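Local coordinates for NAD(FAD)-dependent dehydrogenase, NirB-family (N-terminal domain) (PDB 3KLJ), which catalyses the NADH-dependent reduction of rubredoxin through its FAD cofactor, passing electrons along a chain that scavenges dioxygen in an obligate anaerobe, at residues A20-A25 and D70-N75. Residues are numbered along the deposited sequence; the frame is centred on the assembly and turned at random.
Sequences AGFSAA and DWYEKN. With FAD (flavin-adenine dinucleotide), chain B.
Phe22 reaches from helix 19-28 to the ring pair Trp71 and Tyr72 on helix 69-74, and this aromatic cluster makes up the contact. At Phe22 CB the bond from CA points across helix 69-74 rather than at it, and the ring does the reaching. CG lies anti to the backbone N (chi1 166°), and that turn carries the ring across the gap. Phe22 CD1 comes to 3.5 Å from Tyr72 OH, with the hydroxyl coming in obliquely to the Phe22 ring. One atom further, Phe22 CE1 lies over one face of the Trp71 indole, 3.6 Å from Trp71 CH2 and equally close to Trp71 CZ3, so the far rim of the benzo ring takes the contact. Phe22 CZ then passes Trp71 CH2 more loosely, at 4.2 Å. The planes of the Phe22 ring and the Trp71 six-membered ring meet at 48°, an oblique packing with centroids 5.3 Å apart.

The two receiving rings also pack on each other: Trp71 CE3 sits over the middle of one Tyr72 face, while the Asn75 amide nitrogen ND2 lies above a Trp71 face near its rim and makes a weak hydrogen bond back to Trp71 O. Tyr72 further touches Leu44, Pro45 and Met37, and Phe22 leans on Lys67; Phe22 and Tyr72 are buried, while Trp71 is partly exposed.

Two residues before Phe22, Ala20 N donates a hydrogen bond of 2.7 Å to FAD O1P, at an N-H...O angle of 156°. The helix that carries Phe22 on its flank thus meets the cofactor diphosphate with its N-terminal turn. Gly21 is the last glycine of a GxGxxG sequence following strand 12-15, consistent with the dinucleotide-binding beta-alpha-beta unit of the Rossmann-type FAD domain in glutathione reductase-fold flavoproteins.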
ATOM      1  N   ALA A  20      -8.046   8.154   0.563  1.00 17.18           N
ATOM      2  CA  ALA A  20      -7.978   8.921   1.816  1.00 17.26           C
ATOM      3  C   ALA A  20      -8.665  10.266   1.680  1.00 17.29           C
ATOM      4  O   ALA A  20      -9.537  10.598   2.492  1.00 17.28           O
ATOM      5  CB  ALA A  20      -6.540   9.090   2.309  1.00 17.02           C
ATOM      6  N   GLY A  21      -8.276  11.028   0.654  1.00 17.06           N
ATOM      7  CA  GLY A  21      -8.949  12.279   0.312  1.00 17.22           C
ATOM      8  C   GLY A  21     -10.453  12.128   0.142  1.00 17.58           C
ATOM      9  O   GLY A  21     -11.235  12.924   0.679  1.00 17.93           O
ATOM     10  N   PHE A  22     -10.869  11.111  -0.607  1.00 17.79           N
ATOM     11  CA  PHE A  22     -12.290  10.858  -0.784  1.00 17.77           C
ATOM     12  C   PHE A  22     -13.009  10.674   0.557  1.00 17.89           C
ATOM     13  O   PHE A  22     -14.045  11.302   0.798  1.00 18.29           O
ATOM     14  CB  PHE A  22     -12.579   9.650  -1.682  1.00 17.59           C
ATOM     15  CG  PHE A  22     -13.997   9.201  -1.583  1.00 18.20           C
ATOM     16  CD1 PHE A  22     -14.999   9.886  -2.267  1.00 18.55           C
ATOM     17  CD2 PHE A  22     -14.353   8.164  -0.727  1.00 18.54           C
ATOM     18  CE1 PHE A  22     -16.323   9.511  -2.143  1.00 19.81           C
ATOM     19  CE2 PHE A  22     -15.689   7.779  -0.601  1.00 19.93           C
ATOM     20  CZ  PHE A  22     -16.670   8.453  -1.308  1.00 17.93           C
ATOM     21  N   SER A  23     -12.464   9.807   1.412  1.00 18.20           N
ATOM     22  CA  SER A  23     -13.055   9.535   2.720  0.50 18.09           C
ATOM     23  C   SER A  23     -13.187  10.804   3.569  1.00 18.13           C
ATOM     24  O   SER A  23     -14.176  10.981   4.276  1.00 17.96           O
ATOM     25  CB  SER A  23     -12.255   8.470   3.465  0.50 18.18           C
ATOM     26  OG  SER A  23     -12.920   8.099   4.660  0.50 18.46           O
ATOM     27  N   ALA A  24     -12.196  11.695   3.491  1.00 17.99           N
ATOM     28  CA  ALA A  24     -12.287  12.981   4.212  1.00 17.97           C
ATOM     29  C   ALA A  24     -13.432  13.851   3.681  1.00 17.75           C
ATOM     30  O   ALA A  24     -14.202  14.414   4.464  1.00 17.80           O
ATOM     31  CB  ALA A  24     -10.979  13.735   4.151  1.00 17.92           C
ATOM     32  N   ALA A  25     -13.535  13.960   2.358  1.00 17.62           N
ATOM     33  CA  ALA A  25     -14.625  14.719   1.723  1.00 17.76           C
ATOM     34  C   ALA A  25     -15.977  14.181   2.174  1.00 18.00           C
ATOM     35  O   ALA A  25     -16.810  14.939   2.690  1.00 17.94           O
ATOM     36  CB  ALA A  25     -14.506  14.695   0.201  1.00 17.02           C
ATOM     37  N   ASP A  70     -21.376  12.599 -11.032  1.00 18.30           N
ATOM     38  CA  ASP A  70     -22.655  13.077 -10.512  0.50 18.53           C
ATOM     39  C   ASP A  70     -22.708  13.136  -8.984  1.00 18.60           C
ATOM     40  O   ASP A  70     -23.401  13.980  -8.418  1.00 18.62           O
ATOM     41  CB  ASP A  70     -23.808  12.224 -11.048  0.50 18.71           C
ATOM     42  CG  ASP A  70     -25.120  12.978 -11.078  0.50 18.75           C
ATOM     43  OD1 ASP A  70     -25.102  14.211 -10.868  0.50 19.26           O
ATOM     44  OD2 ASP A  70     -26.164  12.342 -11.309  0.50 19.25           O
ATOM     45  N   TRP A  71     -21.970  12.253  -8.321  1.00 18.68           N
ATOM     46  CA  TRP A  71     -21.951  12.234  -6.868  1.00 18.53           C
ATOM     47  C   TRP A  71     -21.322  13.503  -6.297  1.00 18.79           C
ATOM     48  O   TRP A  71     -21.847  14.072  -5.337  1.00 18.72           O
ATOM     49  CB  TRP A  71     -21.220  10.994  -6.363  1.00 18.58           C
ATOM     50  CG  TRP A  71     -21.280  10.807  -4.886  1.00 18.39           C
ATOM     51  CD1 TRP A  71     -22.232  10.128  -4.182  1.00 18.62           C
ATOM     52  CD2 TRP A  71     -20.337  11.295  -3.924  1.00 18.32           C
ATOM     53  NE1 TRP A  71     -21.940  10.165  -2.837  1.00 18.78           N
ATOM     54  CE2 TRP A  71     -20.784  10.878  -2.652  1.00 17.80           C
ATOM     55  CE3 TRP A  71     -19.162  12.052  -4.015  1.00 18.43           C
ATOM     56  CZ2 TRP A  71     -20.097  11.189  -1.477  1.00 19.24           C
ATOM     57  CZ3 TRP A  71     -18.470  12.354  -2.845  1.00 19.86           C
ATOM     58  CH2 TRP A  71     -18.941  11.921  -1.592  1.00 18.94           C
ATOM     59  N   TYR A  72     -20.198  13.931  -6.875  1.00 19.12           N
ATOM     60  CA  TYR A  72     -19.493  15.136  -6.412  1.00 19.43           C
ATOM     61  C   TYR A  72     -20.288  16.406  -6.685  1.00 20.03           C
ATOM     62  O   TYR A  72     -20.221  17.360  -5.897  1.00 20.15           O
ATOM     63  CB  TYR A  72     -18.093  15.244  -7.030  1.00 19.31           C
ATOM     64  CG  TYR A  72     -17.174  14.113  -6.637  1.00 18.64           C
ATOM     65  CD1 TYR A  72     -16.382  14.196  -5.495  1.00 18.08           C
ATOM     66  CD2 TYR A  72     -17.115  12.943  -7.404  1.00 18.92           C
ATOM     67  CE1 TYR A  72     -15.543  13.146  -5.130  1.00 18.75           C
ATOM     68  CE2 TYR A  72     -16.290  11.883  -7.044  1.00 18.68           C
ATOM     69  CZ  TYR A  72     -15.509  11.990  -5.914  1.00 18.15           C
ATOM     70  OH  TYR A  72     -14.696  10.945  -5.581  1.00 17.67           O
ATOM     71  N   GLU A  73     -21.030  16.416  -7.795  1.00 20.57           N
ATOM     72  CA  GLU A  73     -21.901  17.543  -8.148  1.00 21.66           C
ATOM     73  C   GLU A  73     -23.142  17.623  -7.254  1.00 21.85           C
ATOM     74  O   GLU A  73     -23.461  18.691  -6.726  1.00 21.91           O
ATOM     75  CB  GLU A  73     -22.312  17.486  -9.628  1.00 21.95           C
ATOM     76  CG  GLU A  73     -21.264  18.055 -10.578  1.00 23.73           C
ATOM     77  CD  GLU A  73     -21.691  18.008 -12.034  1.00 26.43           C
ATOM     78  OE1 GLU A  73     -22.883  18.255 -12.336  1.00 26.04           O
ATOM     79  OE2 GLU A  73     -20.821  17.729 -12.886  1.00 28.47           O
ATOM     80  N   LYS A  74     -23.836  16.493  -7.086  1.00 22.07           N
ATOM     81  CA  LYS A  74     -24.994  16.409  -6.192  1.00 22.23           C
ATOM     82  C   LYS A  74     -24.620  16.841  -4.769  1.00 22.29           C
ATOM     83  O   LYS A  74     -25.412  17.473  -4.074  1.00 22.26           O
ATOM     84  CB  LYS A  74     -25.556  14.984  -6.173  1.00 22.12           C
ATOM     85  CG  LYS A  74     -27.070  14.904  -6.327  1.00 23.45           C
ATOM     86  CD  LYS A  74     -27.497  15.138  -7.782  1.00 24.32           C
ATOM     87  CE  LYS A  74     -29.007  15.020  -7.978  1.00 24.76           C
ATOM     88  NZ  LYS A  74     -29.734  16.203  -7.427  1.00 24.66           N
ATOM     89  N   ASN A  75     -23.405  16.505  -4.349  1.00 22.52           N
ATOM     90  CA  ASN A  75     -22.939  16.836  -3.004  1.00 22.69           C
ATOM     91  C   ASN A  75     -22.131  18.123  -2.916  1.00 23.05           C
ATOM     92  O   ASN A  75     -21.605  18.457  -1.849  1.00 23.11           O
ATOM     93  CB  ASN A  75     -22.157  15.667  -2.415  1.00 22.33           C
ATOM     94  CG  ASN A  75     -23.058  14.543  -1.967  1.00 22.50           C
ATOM     95  OD1 ASN A  75     -23.965  14.747  -1.158  1.00 22.73           O
ATOM     96  ND2 ASN A  75     -22.824  13.348  -2.498  1.00 20.70           N
TER
HETATM   97  PA  FAD B 401      -3.355   7.496  -2.977  1.00 18.30           P
HETATM   98  O1A FAD B 401      -1.951   7.404  -3.511  1.00 18.60           O
HETATM   99  O2A FAD B 401      -4.217   6.329  -3.393  1.00 19.35           O
HETATM  100  O5B FAD B 401      -4.020   8.866  -3.455  1.00 21.06           O
HETATM  101  C5B FAD B 401      -3.330  10.096  -3.318  1.00 20.91           C
HETATM  102  C4B FAD B 401      -3.678  11.004  -4.497  1.00 21.12           C
HETATM  103  O4B FAD B 401      -3.086  12.288  -4.304  1.00 19.85           O
HETATM  104  C3B FAD B 401      -3.114  10.454  -5.805  1.00 21.12           C
HETATM  105  O3B FAD B 401      -4.146  10.415  -6.776  1.00 23.72           O
HETATM  106  C2B FAD B 401      -2.018  11.425  -6.203  1.00 21.25           C
HETATM  107  O2B FAD B 401      -1.948  11.621  -7.598  1.00 23.46           O
HETATM  108  C1B FAD B 401      -2.447  12.705  -5.499  1.00 20.89           C
HETATM  109  N9A FAD B 401      -1.332  13.625  -5.212  1.00 21.12           N
HETATM  110  C8A FAD B 401      -0.045  13.302  -4.874  1.00 21.82           C
HETATM  111  N7A FAD B 401       0.654  14.447  -4.693  1.00 21.27           N
HETATM  112  C5A FAD B 401      -0.165  15.497  -4.902  1.00 21.30           C
HETATM  113  C6A FAD B 401       0.042  16.876  -4.855  1.00 21.45           C
HETATM  114  N6A FAD B 401       1.283  17.366  -4.829  1.00 20.16           N
HETATM  115  N1A FAD B 401      -1.018  17.721  -5.133  1.00 20.91           N
HETATM  116  C2A FAD B 401      -2.263  17.211  -5.453  1.00 20.44           C
HETATM  117  N3A FAD B 401      -2.456  15.844  -5.508  1.00 21.51           N
HETATM  118  C4A FAD B 401      -1.421  14.997  -5.231  1.00 21.55           C
HETATM  119  N1  FAD B 401      -3.648  -1.721  -0.126  1.00 20.18           N
HETATM  120  C2  FAD B 401      -4.233  -2.731   0.606  1.00 21.45           C
HETATM  121  O2  FAD B 401      -4.586  -2.515   1.753  1.00 21.38           O
HETATM  122  N3  FAD B 401      -4.450  -3.975   0.051  1.00 20.29           N
HETATM  123  C4  FAD B 401      -4.066  -4.222  -1.246  1.00 21.27           C
HETATM  124  O4  FAD B 401      -4.261  -5.350  -1.708  1.00 20.99           O
HETATM  125  C4X FAD B 401      -3.456  -3.210  -2.000  1.00 20.65           C
HETATM  126  N5  FAD B 401      -3.067  -3.430  -3.313  1.00 19.24           N
HETATM  127  C5X FAD B 401      -2.472  -2.424  -4.051  1.00 18.91           C
HETATM  128  C6  FAD B 401      -2.077  -2.657  -5.375  1.00 18.36           C
HETATM  129  C7  FAD B 401      -1.484  -1.621  -6.115  1.00 17.62           C
HETATM  130  C7M FAD B 401      -1.058  -1.864  -7.532  1.00 17.50           C
HETATM  131  C8  FAD B 401      -1.279  -0.370  -5.531  1.00 17.67           C
HETATM  132  C8M FAD B 401      -0.638   0.758  -6.299  1.00 16.29           C
HETATM  133  C9  FAD B 401      -1.669  -0.150  -4.215  1.00 17.60           C
HETATM  134  C9A FAD B 401      -2.270  -1.171  -3.473  1.00 19.92           C
HETATM  135  N10 FAD B 401      -2.665  -0.940  -2.156  1.00 19.59           N
HETATM  136  C10 FAD B 401      -3.256  -1.954  -1.426  1.00 20.39           C
HETATM  137  C1' FAD B 401      -2.428   0.392  -1.524  1.00 19.11           C
HETATM  138  C2' FAD B 401      -3.658   1.274  -1.538  1.00 19.92           C
HETATM  139  O2' FAD B 401      -3.975   1.577  -2.882  1.00 21.00           O
HETATM  140  C3' FAD B 401      -3.311   2.536  -0.773  1.00 19.07           C
HETATM  141  O3' FAD B 401      -3.106   2.221   0.591  1.00 21.52           O
HETATM  142  C4' FAD B 401      -4.388   3.604  -0.860  1.00 19.39           C
HETATM  143  O4' FAD B 401      -4.660   3.928  -2.218  1.00 18.88           O
HETATM  144  C5' FAD B 401      -3.878   4.857  -0.159  1.00 18.13           C
HETATM  145  O5' FAD B 401      -4.799   5.885  -0.418  1.00 18.38           O
HETATM  146  P   FAD B 401      -4.347   7.402  -0.272  1.00 17.46           P
HETATM  147  O1P FAD B 401      -5.546   8.294  -0.550  1.00 18.90           O
HETATM  148  O2P FAD B 401      -3.684   7.650   1.060  1.00 18.74           O
HETATM  149  O3P FAD B 401      -3.192   7.614  -1.381  1.00 17.98           O